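PDB 1Y7W: halotolerant alpha-type carbonic anhydrase (dCA II) from Dunaliella salina, which catalyses the reversible hydration of carbon dioxide to bicarbonate at a bound zinc ion and, as a halotolerant enzyme, tolerates high salt. Local coordinates for residues I54-N59 with R284-Y289; S71-N76 with K241-T246; L112-I117 with T121-P126; V152-D157 with A162-A167; I169-K174 with L217-L222. All blocks are in the same frame, centred on the assembly; numbering follows the deposited sequence.

Overall arrangement
All five contacts reach the central mixed sheet of the carbonic anhydrase fold. Contacts 3 and 4 are hairpins on neighbouring strands of it, with centres 9 Å apart, and Phe-124 of contact 3 rests on Ala-167 of contact 4. Contacts 4 and 5 share strand 166-175, yet their centres are 21 Å apart. Contact 2 brings in the next strand, 240-251, and touches each of the other four contacts. Contact 1 lies at the far edge of the sheet, about 23 Å from contact 4 between centres. Contact 4 comes nearest the active site: the side chain of Val-152 is about 6 Å from the zinc ion, against about 13 Å for Ile-54 in contact 1.

Contact 1: residues I54-N59 with R284-Y289; sequences IDINTN and REVYKY
The flat guanidinium of Arg-284 is met obliquely by Ile-54, whose CG2 methyl lies 3.7 Å from NH2. Neighbours outside the two segments hold the group in place. NE, NH1 and NH2 are hydrogen-bonded to main-chain carbonyls of Leu-281, Asp-228, Asp-280 and Gln-51, and NH2 takes two of these. The contact belongs to one edge of the carbonic anhydrase fold. Here the segment with the short strand 55-56, part of a small parallel pair with 139-140, packs against the chain that leads into the outermost strand 287-289 of the main sheet. No hydrogen bond crosses between the two segments, so the join is made by side chains.

Ile-54 and Val-286 carry the contact between them. In Ile-54 a chi1 of 57° tucks CG1 over its own backbone, and the chain then runs on extended to CD1 (chi2 166°). The branch at CB gives two arms, and chi1 aims CG2 at the arginine and CG1-CD1 at Val-286. Ile-54 CD1 lies 3.6 Å from Val-286 CG2. The two side chains run antiparallel, one alongside the other. Ala-225 and Tyr-227 of strand 224-229 pack against the same group of side chains. Arg-284 bends at chi3 (-73°), which brings its head back toward Ile-54. The second isoleucine makes a looser approach: Ile-56 CD1 stands 4.3 Å from Val-286 CG1.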
# COMPACT_ATOMS: atom_id res chain seq x y z
N ILE A 54 11.37 -4.26 -1.82
CA ILE A 54 12.80 -4.44 -1.59
C ILE A 54 13.02 -4.45 -0.09
O ILE A 54 12.11 -4.16 0.70
CB ILE A 54 13.65 -3.23 -2.16
CG1 ILE A 54 13.17 -1.90 -1.55
CG2 ILE A 54 13.53 -3.18 -3.69
CD1 ILE A 54 14.16 -0.69 -1.78
N ASP A 55 14.22 -4.85 0.31
CA ASP A 55 14.59 -4.75 1.71
C ASP A 55 15.07 -3.30 1.99
O ASP A 55 15.74 -2.66 1.18
CB ASP A 55 15.75 -5.70 2.08
CG ASP A 55 16.20 -5.48 3.51
OD1 ASP A 55 15.31 -5.61 4.39
OD2 ASP A 55 17.40 -5.15 3.76
N ILE A 56 14.71 -2.76 3.15
CA ILE A 56 15.12 -1.41 3.51
C ILE A 56 16.18 -1.60 4.62
O ILE A 56 15.86 -1.95 5.74
CB ILE A 56 13.94 -0.59 4.11
CG1 ILE A 56 12.69 -0.62 3.20
CG2 ILE A 56 14.37 0.88 4.33
CD1 ILE A 56 12.94 -0.04 1.86
N ASN A 57 17.44 -1.38 4.26
CA ASN A 57 18.55 -1.52 5.19
C ASN A 57 18.79 -0.11 5.70
O ASN A 57 19.38 0.73 5.01
CB ASN A 57 19.76 -2.06 4.43
CG ASN A 57 20.94 -2.30 5.33
OD1 ASN A 57 21.24 -1.49 6.18
ND2 ASN A 57 21.64 -3.41 5.12
N THR A 58 18.36 0.14 6.92
CA THR A 58 18.49 1.48 7.44
C THR A 58 19.91 2.01 7.58
O THR A 58 20.11 3.22 7.56
CB THR A 58 17.71 1.64 8.75
OG1 THR A 58 18.12 0.64 9.68
CG2 THR A 58 16.23 1.48 8.48
N ASN A 59 20.91 1.14 7.67
CA ASN A 59 22.28 1.65 7.74
C ASN A 59 22.84 2.07 6.38
O ASN A 59 23.89 2.70 6.32
CB ASN A 59 23.20 0.64 8.42
CG ASN A 59 23.30 0.93 9.89
OD1 ASN A 59 22.41 0.58 10.67
ND2 ASN A 59 24.38 1.64 10.27
N ARG A 284 19.99 1.08 -7.85
CA ARG A 284 19.27 2.07 -7.04
C ARG A 284 19.84 2.26 -5.67
O ARG A 284 20.50 1.33 -5.13
CB ARG A 284 17.83 1.61 -6.85
CG ARG A 284 17.04 1.54 -8.12
CD ARG A 284 15.61 0.99 -7.91
NE ARG A 284 15.64 -0.47 -7.64
CZ ARG A 284 14.57 -1.20 -7.35
NH1 ARG A 284 13.37 -0.62 -7.27
NH2 ARG A 284 14.67 -2.52 -7.18
N GLU A 285 19.61 3.44 -5.09
CA GLU A 285 19.96 3.67 -3.68
C GLU A 285 18.60 3.93 -3.04
O GLU A 285 17.61 4.12 -3.76
CB GLU A 285 20.84 4.91 -3.45
CG GLU A 285 22.23 4.83 -4.06
CD GLU A 285 23.14 3.84 -3.36
OE1 GLU A 285 22.76 3.33 -2.27
OE2 GLU A 285 24.26 3.57 -3.91
N VAL A 286 18.53 3.90 -1.71
CA VAL A 286 17.27 4.14 -0.99
C VAL A 286 17.65 5.33 -0.13
O VAL A 286 18.75 5.38 0.39
CB VAL A 286 16.87 2.90 -0.16
CG1 VAL A 286 15.47 3.13 0.53
CG2 VAL A 286 16.75 1.67 -1.11
N TYR A 287 16.72 6.26 0.06
CA TYR A 287 17.02 7.50 0.79
C TYR A 287 16.21 7.63 2.07
O TYR A 287 15.12 7.10 2.15
CB TYR A 287 16.77 8.69 -0.19
CG TYR A 287 17.48 8.47 -1.50
CD1 TYR A 287 16.90 7.72 -2.52
CD2 TYR A 287 18.77 8.97 -1.69
CE1 TYR A 287 17.58 7.46 -3.71
CE2 TYR A 287 19.47 8.71 -2.87
CZ TYR A 287 18.88 7.97 -3.86
OH TYR A 287 19.53 7.81 -5.03
N LYS A 288 16.78 8.29 3.07
CA LYS A 288 16.09 8.49 4.34
C LYS A 288 15.51 9.89 4.46
O LYS A 288 16.21 10.89 4.25
CB LYS A 288 17.04 8.24 5.51
CG LYS A 288 18.35 8.99 5.47
CD LYS A 288 19.10 8.60 6.69
CE LYS A 288 20.51 9.14 6.73
NZ LYS A 288 21.11 8.59 8.03
N TYR A 289 14.25 9.95 4.84
CA TYR A 289 13.53 11.21 4.98
C TYR A 289 13.01 11.39 6.41
O TYR A 289 12.52 10.45 7.05
CB TYR A 289 12.37 11.22 3.98
CG TYR A 289 12.79 11.20 2.52
CD1 TYR A 289 12.98 9.99 1.86
CD2 TYR A 289 13.06 12.38 1.84
CE1 TYR A 289 13.45 9.97 0.55
CE2 TYR A 289 13.52 12.38 0.51
CZ TYR A 289 13.71 11.16 -0.12
OH TYR A 289 14.12 11.11 -1.43

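Contact 2: residues S71-N76 with K241-T246; sequences SAVSLN and KWHVFT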
# COMPACT_ATOMS: atom_id res chain seq x y z
N SER A 71 12.08 14.59 -5.05
CA SER A 71 12.24 15.22 -3.72
C SER A 71 11.45 14.41 -2.71
O SER A 71 10.74 13.47 -3.10
CB SER A 71 11.60 16.63 -3.71
OG SER A 71 10.16 16.50 -3.85
N ALA A 72 11.56 14.82 -1.43
CA ALA A 72 10.77 14.30 -0.32
C ALA A 72 9.31 14.60 -0.67
O ALA A 72 9.05 15.52 -1.45
CB ALA A 72 11.08 15.08 0.97
N VAL A 73 8.37 13.86 -0.09
CA VAL A 73 6.96 14.18 -0.31
C VAL A 73 6.57 15.24 0.73
O VAL A 73 7.10 15.26 1.85
CB VAL A 73 6.05 12.95 -0.15
CG1 VAL A 73 6.15 12.40 1.25
CG2 VAL A 73 4.54 13.35 -0.51
N SER A 74 5.76 16.21 0.30
CA SER A 74 5.19 17.17 1.24
C SER A 74 3.81 16.49 1.52
O SER A 74 2.93 16.51 0.66
CB SER A 74 4.96 18.55 0.58
OG SER A 74 6.21 19.24 0.47
N LEU A 75 3.67 15.93 2.71
CA LEU A 75 2.48 15.18 3.08
C LEU A 75 1.21 16.04 3.11
O LEU A 75 0.12 15.50 2.91
CB LEU A 75 2.69 14.46 4.43
CG LEU A 75 3.74 13.34 4.43
CD1 LEU A 75 4.03 12.85 5.87
CD2 LEU A 75 3.20 12.16 3.55
N ASN A 76 1.37 17.35 3.37
CA ASN A 76 0.26 18.27 3.40
C ASN A 76 -0.96 17.73 4.17
O ASN A 76 -0.77 17.33 5.34
CB ASN A 76 -0.04 18.68 1.97
CG ASN A 76 1.09 19.55 1.40
OD1 ASN A 76 1.79 20.20 2.17
ND2 ASN A 76 1.24 19.60 0.11
N LYS A 241 6.76 6.10 -6.99
CA LYS A 241 7.71 6.69 -6.05
C LYS A 241 7.26 6.07 -4.69
O LYS A 241 6.13 6.31 -4.23
CB LYS A 241 7.56 8.21 -5.99
CG LYS A 241 7.89 8.88 -7.29
CD LYS A 241 9.22 8.44 -7.89
CE LYS A 241 9.57 9.32 -9.07
NZ LYS A 241 10.88 8.83 -9.64
N TRP A 242 8.14 5.27 -4.08
CA TRP A 242 7.79 4.60 -2.84
C TRP A 242 8.19 5.41 -1.61
O TRP A 242 9.23 6.09 -1.61
CB TRP A 242 8.47 3.18 -2.78
CG TRP A 242 7.66 2.13 -3.51
CD1 TRP A 242 7.83 1.68 -4.81
CD2 TRP A 242 6.54 1.46 -3.00
NE1 TRP A 242 6.86 0.75 -5.12
CE2 TRP A 242 6.06 0.60 -4.01
CE3 TRP A 242 5.88 1.50 -1.76
CZ2 TRP A 242 4.94 -0.23 -3.82
CZ3 TRP A 242 4.79 0.68 -1.56
CH2 TRP A 242 4.32 -0.19 -2.60
N HIS A 243 7.36 5.34 -0.58
CA HIS A 243 7.64 6.02 0.69
C HIS A 243 7.28 4.97 1.76
O HIS A 243 6.13 4.79 2.12
CB HIS A 243 6.75 7.27 0.87
CG HIS A 243 6.75 8.20 -0.31
ND1 HIS A 243 6.15 7.88 -1.51
CD2 HIS A 243 7.31 9.42 -0.48
CE1 HIS A 243 6.37 8.86 -2.38
NE2 HIS A 243 7.07 9.80 -1.78
N VAL A 244 8.28 4.25 2.26
CA VAL A 244 8.04 3.21 3.26
C VAL A 244 8.39 3.72 4.67
O VAL A 244 9.56 3.93 4.97
CB VAL A 244 8.86 1.96 2.91
CG1 VAL A 244 8.56 0.86 3.90
CG2 VAL A 244 8.52 1.51 1.51
N PHE A 245 7.37 3.99 5.50
CA PHE A 245 7.58 4.49 6.86
C PHE A 245 8.22 3.41 7.69
O PHE A 245 7.75 2.32 7.71
CB PHE A 245 6.25 4.94 7.45
CG PHE A 245 5.78 6.20 6.81
CD1 PHE A 245 5.94 7.42 7.48
CD2 PHE A 245 5.37 6.21 5.47
CE1 PHE A 245 5.68 8.66 6.83
CE2 PHE A 245 5.11 7.42 4.79
CZ PHE A 245 5.27 8.66 5.48
N THR A 246 9.26 3.77 8.43
CA THR A 246 10.00 2.79 9.20
C THR A 246 9.54 2.56 10.65
O THR A 246 10.01 1.65 11.27
CB THR A 246 11.52 3.13 9.09
OG1 THR A 246 11.75 4.48 9.47
CG2 THR A 246 11.97 2.96 7.63
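Val-73 packs obliquely against the CD2-NE2 side of the His-243 imidazole with two of its carbons. Val-73 CG1 lies 3.6 Å from CD2 of the ring, and Val-73 CB lies 3.7 Å from NE2. The valine adopts a chi1 of 61°, which folds CG1 in over the main chain and presents it to the histidine. On the other side, chi1 of His-243 (-50°) sets the ring beside its backbone N. The imidazole then leans out from strand 240-251 to the loop.

Two residues on, Leu-75 makes a looser contact with Phe-245. CD1 is anti to CA (chi2 171°), which carries this methyl to the edge of the Phe-245 ring, near the ring plane, 4.4 Å from CZ. A loop of the carbonic anhydrase fold is thus laid across one face of the main sheet. Ile-115 of strand 114-117 touches both Val-73 and His-243, and Val-73 N is hydrogen-bonded to Tyr-224 OH.

The histidine does its polar work elsewhere, since ND1 is hydrogen-bonded to the carbonyl of Val-168. That bond is likely to fix the turn of the ring. What crosses to the loop is van der Waals contact, while the ring's ND1 bond is made within the sheet.

Contact 3: residues L112-I117 with T121-P126; sequences LPTIEI and TKSFVP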
# COMPACT_ATOMS: atom_id res chain seq x y z
N LEU A 112 -3.66 18.54 -1.11
CA LEU A 112 -3.02 17.34 -1.64
C LEU A 112 -1.51 17.31 -1.38
O LEU A 112 -0.84 18.35 -1.34
CB LEU A 112 -3.26 17.27 -3.12
CG LEU A 112 -4.76 17.09 -3.52
CD1 LEU A 112 -4.83 17.02 -5.04
CD2 LEU A 112 -5.34 15.82 -2.91
N PRO A 113 -0.96 16.11 -1.19
CA PRO A 113 0.49 16.03 -0.96
C PRO A 113 1.17 16.33 -2.29
O PRO A 113 0.56 16.16 -3.34
CB PRO A 113 0.70 14.55 -0.52
CG PRO A 113 -0.47 13.82 -1.17
CD PRO A 113 -1.62 14.81 -0.97
N THR A 114 2.43 16.80 -2.25
CA THR A 114 3.13 17.05 -3.49
C THR A 114 4.53 16.40 -3.50
O THR A 114 5.14 16.18 -2.46
CB THR A 114 3.37 18.59 -3.76
OG1 THR A 114 4.21 19.12 -2.73
CG2 THR A 114 2.04 19.35 -3.73
N ILE A 115 5.03 16.17 -4.70
CA ILE A 115 6.40 15.67 -4.84
C ILE A 115 6.96 16.35 -6.07
O ILE A 115 6.25 16.49 -7.10
CB ILE A 115 6.46 14.14 -5.08
CG1 ILE A 115 5.70 13.41 -3.96
CG2 ILE A 115 8.00 13.67 -5.14
CD1 ILE A 115 5.60 11.84 -4.21
N GLU A 116 8.22 16.79 -5.99
CA GLU A 116 8.84 17.41 -7.14
C GLU A 116 9.50 16.30 -7.89
O GLU A 116 10.39 15.61 -7.36
CB GLU A 116 9.87 18.46 -6.74
CG GLU A 116 10.42 19.14 -7.99
CD GLU A 116 11.67 19.98 -7.72
OE1 GLU A 116 12.67 19.40 -7.37
OE2 GLU A 116 11.64 21.20 -7.87
N ILE A 117 9.09 16.14 -9.14
CA ILE A 117 9.59 15.06 -9.97
C ILE A 117 10.08 15.57 -11.29
O ILE A 117 9.35 16.24 -12.05
CB ILE A 117 8.50 13.96 -10.20
CG1 ILE A 117 8.15 13.28 -8.86
CG2 ILE A 117 9.04 12.85 -11.14
CD1 ILE A 117 6.93 12.42 -8.97
N THR A 121 6.91 20.27 -9.65
CA THR A 121 6.20 19.92 -8.43
C THR A 121 4.84 19.33 -8.86
O THR A 121 4.04 20.00 -9.53
CB THR A 121 6.02 21.16 -7.54
OG1 THR A 121 7.33 21.61 -7.11
CG2 THR A 121 5.15 20.85 -6.32
N LYS A 122 4.57 18.09 -8.49
CA LYS A 122 3.29 17.52 -8.86
C LYS A 122 2.43 17.24 -7.65
O LYS A 122 2.93 16.95 -6.57
CB LYS A 122 3.49 16.23 -9.64
CG LYS A 122 4.16 16.41 -11.01
CD LYS A 122 4.43 15.03 -11.59
CE LYS A 122 5.11 15.11 -13.00
NZ LYS A 122 4.21 14.70 -14.13
N SER A 123 1.11 17.35 -7.81
CA SER A 123 0.18 17.05 -6.68
C SER A 123 -0.27 15.59 -6.84
O SER A 123 -0.41 15.11 -7.97
CB SER A 123 -1.05 17.96 -6.78
OG SER A 123 -0.70 19.26 -6.35
N PHE A 124 -0.47 14.89 -5.71
CA PHE A 124 -0.89 13.50 -5.77
C PHE A 124 -2.24 13.28 -5.11
O PHE A 124 -2.51 13.77 -4.03
CB PHE A 124 0.19 12.63 -5.13
CG PHE A 124 1.35 12.44 -6.05
CD1 PHE A 124 1.40 11.35 -6.91
CD2 PHE A 124 2.33 13.45 -6.17
CE1 PHE A 124 2.42 11.25 -7.89
CE2 PHE A 124 3.36 13.35 -7.16
CZ PHE A 124 3.38 12.25 -8.00
N VAL A 125 -3.09 12.53 -5.81
CA VAL A 125 -4.43 12.25 -5.32
C VAL A 125 -4.55 10.80 -4.80
O VAL A 125 -4.34 9.89 -5.55
CB VAL A 125 -5.45 12.42 -6.49
CG1 VAL A 125 -6.86 12.17 -5.99
CG2 VAL A 125 -5.27 13.88 -7.13
N PRO A 126 -4.85 10.60 -3.52
CA PRO A 126 -5.02 9.24 -2.97
C PRO A 126 -6.20 8.61 -3.72
O PRO A 126 -7.28 9.25 -3.83
CB PRO A 126 -5.38 9.49 -1.51
CG PRO A 126 -4.68 10.80 -1.20
CD PRO A 126 -4.94 11.63 -2.47
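Strands 114-117 and 120-133 form a tight beta hairpin at one edge of the main sheet, and the two segments hold its short arm and the start of its long one. Three backbone hydrogen bonds join them. Ile-115 and Lys-122 are a hydrogen-bonded antiparallel pair: Ile-115 N gives to Lys-122 O at 2.9 Å, and Lys-122 N gives to Ile-115 O at 2.7 Å. Phe-124 N gives to Pro-113 O, also at 2.9 Å. The flanking pairs Thr-114 with Ser-123 and Glu-116 with Thr-121 are non-hydrogen-bonded.

Phe-124 is the main packing residue. Ile-115 lies over one face of its ring, with CD1 4.0 Å above the plane and offset toward the rim. Ile-117 comes to the ring edge, where its CD1 is 3.7 Å from CZ. A chi1 of -77° swings the ring back over the hairpin. Replacing Phe-124 by an alanine would probably open a gap beside Ile-115 and leave the Ile-117 methyl without its partner. The buried carbonyl oxygen of Phe-124 has no polar partner, and it is walled by Pro-113 CD at 3.4 Å. On the opposite side of the hairpin, Leu-112 CD1 lies 3.8 Å from Val-125 CG2.

Strand 114-117 is outermost in the sheet. Strand 120-133 pairs on its far side with strand 147-155, while Phe-124 also reaches Ala-167 on strand 166-175.

Contact 4: residues V152-D157 with A162-A167; sequences VMQEQD and ATAQLA
Glu-155 holds Gln-165 by two hydrogen bonds. Its carboxylate OE2 accepts from Gln-165 N at 2.8 Å, in a nearly straight bond (166°) that meets the anti side of the oxygen, 24° out of the carboxylate plane. Its own N gives to Gln-165 O at 3.0 Å. A chi1 of 63° turns the side chain toward Gln-165, and it then runs extended to the carboxylate. The other oxygen, OE1, forms a salt bridge with Lys-122. A glutamine in its place would probably leave the lysine charge without its mate and weaken the hold on Gln-165 N.

Further along, Met-153 and Ala-167 exchange bonds: N of Met-153 to O of Ala-167 at 2.8 Å, and N of Ala-167 to O of Met-153 at 2.9 Å. They form the hydrogen-bonded antiparallel pair of the hairpin between strands 147-155 and 166-175. The first of these strands also carries the zinc ligand His-150, and Val-152 points its side chain to within about 6 Å of the metal.

Side chains pack on both faces. Met-153 CE rests on Ala-167 CB at 3.8 Å. On the other face, Leu-166 CD2 lies 3.9 Å from Gln-154 CB, and Gln-154 CG is 3.9 Å from Ala-164 CB.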
# COMPACT_ATOMS: atom_id res chain seq x y z
N VAL A 152 -2.26 4.24 -2.09
CA VAL A 152 -1.86 4.46 -3.49
C VAL A 152 -2.32 5.83 -3.97
O VAL A 152 -3.50 6.13 -3.81
CB VAL A 152 -2.51 3.43 -4.37
CG1 VAL A 152 -2.11 3.68 -5.86
CG2 VAL A 152 -2.07 1.99 -3.90
N MET A 153 -1.40 6.66 -4.48
CA MET A 153 -1.78 8.00 -4.97
C MET A 153 -1.38 8.14 -6.43
O MET A 153 -0.37 7.58 -6.86
CB MET A 153 -1.10 9.08 -4.11
CG MET A 153 -1.34 8.84 -2.63
SD MET A 153 -0.71 10.10 -1.55
CE MET A 153 0.96 10.09 -1.87
N GLN A 154 -2.15 8.92 -7.21
CA GLN A 154 -1.88 9.10 -8.64
C GLN A 154 -1.64 10.62 -8.87
O GLN A 154 -2.32 11.46 -8.26
CB GLN A 154 -3.14 8.65 -9.43
CG GLN A 154 -3.09 8.79 -10.94
CD GLN A 154 -4.33 8.18 -11.53
OE1 GLN A 154 -4.40 6.97 -11.69
NE2 GLN A 154 -5.38 8.99 -11.72
N GLU A 155 -0.70 10.96 -9.71
CA GLU A 155 -0.44 12.38 -9.97
C GLU A 155 -1.77 13.01 -10.49
O GLU A 155 -2.56 12.37 -11.21
CB GLU A 155 0.67 12.52 -11.00
CG GLU A 155 0.35 11.95 -12.33
CD GLU A 155 1.38 12.37 -13.40
OE1 GLU A 155 1.69 13.59 -13.52
OE2 GLU A 155 1.86 11.48 -14.11
N GLN A 156 -2.01 14.27 -10.14
CA GLN A 156 -3.24 14.94 -10.56
C GLN A 156 -3.28 15.19 -12.08
O GLN A 156 -2.28 15.51 -12.70
CB GLN A 156 -3.35 16.24 -9.78
CG GLN A 156 -4.62 17.02 -10.00
CD GLN A 156 -4.82 18.04 -8.91
OE1 GLN A 156 -3.92 18.82 -8.58
NE2 GLN A 156 -6.00 18.03 -8.33
N ASP A 157 -4.42 15.06 -12.72
CA ASP A 157 -4.39 15.30 -14.19
C ASP A 157 -3.16 14.74 -14.97
O ASP A 157 -2.35 15.52 -15.53
CB ASP A 157 -4.43 16.82 -14.51
CG ASP A 157 -5.44 17.58 -13.67
OD1 ASP A 157 -6.59 17.09 -13.48
OD2 ASP A 157 -5.08 18.69 -13.19
N ALA A 162 -3.31 5.41 -17.74
CA ALA A 162 -2.60 4.13 -17.82
C ALA A 162 -1.11 4.18 -17.58
O ALA A 162 -0.52 3.17 -17.24
CB ALA A 162 -2.84 3.43 -19.18
N THR A 163 -0.47 5.33 -17.78
CA THR A 163 0.95 5.45 -17.56
C THR A 163 1.29 6.51 -16.54
O THR A 163 2.45 6.95 -16.46
CB THR A 163 1.65 5.82 -18.86
OG1 THR A 163 1.19 7.11 -19.29
CG2 THR A 163 1.30 4.78 -19.95
N ALA A 164 0.30 6.91 -15.75
CA ALA A 164 0.47 7.97 -14.75
C ALA A 164 1.53 7.73 -13.69
O ALA A 164 1.75 6.57 -13.26
CB ALA A 164 -0.89 8.25 -14.06
N GLN A 165 2.22 8.80 -13.29
CA GLN A 165 3.20 8.67 -12.20
C GLN A 165 2.37 8.35 -10.92
O GLN A 165 1.32 9.01 -10.67
CB GLN A 165 3.93 9.99 -11.99
CG GLN A 165 4.79 9.95 -10.76
CD GLN A 165 6.02 9.08 -11.00
OE1 GLN A 165 6.85 9.43 -11.84
NE2 GLN A 165 6.17 7.97 -10.24
N LEU A 166 2.80 7.33 -10.16
CA LEU A 166 2.14 7.01 -8.90
C LEU A 166 3.05 7.28 -7.70
O LEU A 166 4.28 7.35 -7.85
CB LEU A 166 1.72 5.51 -8.85
CG LEU A 166 0.82 5.02 -9.99
CD1 LEU A 166 0.45 3.53 -9.76
CD2 LEU A 166 -0.48 5.90 -9.97
N ALA A 167 2.46 7.48 -6.52
CA ALA A 167 3.27 7.63 -5.29
C ALA A 167 2.58 6.72 -4.30
O ALA A 167 1.35 6.81 -4.14
CB ALA A 167 3.23 9.06 -4.78

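Contact 5: residues I169-K174 with L217-L222; sequences IGIMYK and LLPSSL
Ile-171 reaches from its strand into the bend of the loop 217-222 and touches three residues in a row. Its CD1 methyl comes to 3.4 Å from the carbonyl oxygen of Leu-217. The same methyl lies 4.2 Å from CD2 of Leu-218, a plain apolar contact. One atom back, CG1 is 4.0 Å from CD of Pro-219, and the two side chains meet at a slant. The branch methyl CG2 also faces Leu-217 O, at 3.9 Å.

Two torsions put these atoms there. A chi1 of -68° lays CG1 on the side of the backbone N, and the chain then stays extended to CD1 (chi2 161°). CD1 is thus carried forward over the peptide that joins Leu-217 to Leu-218, while CG1 is left against the proline. Strand 166-175, which bears the isoleucine, runs through the middle of the main sheet of the carbonic anhydrase fold. The loop leads from helix 213-217 to strand 224-229 and lies against one face of that sheet.

No hydrogen bond links the two segments. Two carbonyls of the loop are taken up by Arg-249: Leu-217 O is hydrogen-bonded to its NE, and Leu-218 O to its NH1. The carbonyl that Ile-171 presses on is therefore satisfied from elsewhere. Leu-149 of strand 147-155 touches Ile-171 as well, and Phe-182 of helix 181-195 lies against Leu-217.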
# COMPACT_ATOMS: atom_id res chain seq x y z
N ILE A 169 2.48 5.06 -0.30
CA ILE A 169 2.94 5.17 1.06
C ILE A 169 2.79 3.79 1.66
O ILE A 169 1.73 3.19 1.55
CB ILE A 169 2.11 6.19 1.82
CG1 ILE A 169 2.56 7.59 1.33
CG2 ILE A 169 2.31 6.06 3.31
CD1 ILE A 169 1.69 8.78 1.76
N GLY A 170 3.86 3.28 2.27
CA GLY A 170 3.78 1.93 2.82
C GLY A 170 3.88 2.07 4.32
O GLY A 170 4.79 2.75 4.78
N ILE A 171 2.97 1.44 5.06
CA ILE A 171 2.94 1.51 6.52
C ILE A 171 2.92 0.10 7.09
O ILE A 171 2.10 -0.70 6.70
CB ILE A 171 1.67 2.27 6.97
CG1 ILE A 171 1.83 3.76 6.53
CG2 ILE A 171 1.50 2.24 8.54
CD1 ILE A 171 0.48 4.55 6.50
N MET A 172 3.85 -0.19 8.03
CA MET A 172 3.95 -1.53 8.65
C MET A 172 3.21 -1.62 9.98
O MET A 172 3.02 -0.62 10.67
CB MET A 172 5.44 -1.82 8.96
CG MET A 172 6.34 -1.72 7.76
SD MET A 172 5.87 -3.02 6.58
CE MET A 172 7.30 -2.99 5.47
N TYR A 173 2.84 -2.84 10.35
CA TYR A 173 2.23 -3.10 11.64
C TYR A 173 3.02 -4.25 12.24
O TYR A 173 3.22 -5.25 11.56
CB TYR A 173 0.80 -3.59 11.53
CG TYR A 173 -0.13 -2.58 10.95
CD1 TYR A 173 -0.10 -2.27 9.57
CD2 TYR A 173 -1.06 -1.89 11.78
CE1 TYR A 173 -0.98 -1.28 9.03
CE2 TYR A 173 -1.93 -0.92 11.25
CZ TYR A 173 -1.88 -0.62 9.88
OH TYR A 173 -2.72 0.36 9.39
N LYS A 174 3.51 -4.08 13.46
CA LYS A 174 4.20 -5.17 14.15
C LYS A 174 3.22 -5.86 15.14
O LYS A 174 2.26 -5.23 15.66
CB LYS A 174 5.41 -4.65 14.94
CG LYS A 174 5.06 -3.69 16.06
CD LYS A 174 6.29 -3.37 16.94
CE LYS A 174 5.93 -2.34 18.04
NZ LYS A 174 7.13 -1.89 18.87
N LEU A 217 -4.25 6.36 10.05
CA LEU A 217 -3.35 5.64 9.16
C LEU A 217 -1.87 5.97 9.30
O LEU A 217 -1.08 5.06 9.44
CB LEU A 217 -3.81 5.81 7.71
CG LEU A 217 -5.27 5.48 7.34
CD1 LEU A 217 -5.45 5.80 5.88
CD2 LEU A 217 -5.65 4.01 7.63
N LEU A 218 -1.49 7.25 9.29
CA LEU A 218 -0.06 7.55 9.39
C LEU A 218 0.49 7.12 10.72
O LEU A 218 -0.18 7.24 11.75
CB LEU A 218 0.22 9.04 9.21
CG LEU A 218 -0.11 9.66 7.86
CD1 LEU A 218 0.71 10.97 7.78
CD2 LEU A 218 0.30 8.76 6.70
N PRO A 219 1.75 6.61 10.73
CA PRO A 219 2.32 6.16 12.01
C PRO A 219 2.78 7.31 12.89
O PRO A 219 2.74 8.47 12.50
CB PRO A 219 3.46 5.24 11.60
CG PRO A 219 3.87 5.75 10.25
CD PRO A 219 2.60 6.25 9.58
N SER A 220 3.25 6.95 14.09
CA SER A 220 3.68 7.95 15.05
C SER A 220 4.90 8.80 14.69
O SER A 220 5.08 9.88 15.25
CB SER A 220 3.88 7.29 16.42
OG SER A 220 4.73 6.15 16.33
N SER A 221 5.72 8.34 13.73
CA SER A 221 6.88 9.12 13.33
C SER A 221 6.81 9.26 11.82
O SER A 221 6.22 8.41 11.13
CB SER A 221 8.17 8.41 13.76
OG SER A 221 9.23 8.69 12.88
N LEU A 222 7.34 10.35 11.30
CA LEU A 222 7.28 10.56 9.87
C LEU A 222 8.52 10.00 9.20
O LEU A 222 8.70 10.20 8.01
CB LEU A 222 7.19 12.04 9.55
CG LEU A 222 5.89 12.67 10.05
CD1 LEU A 222 5.87 14.12 9.60
CD2 LEU A 222 4.69 11.92 9.51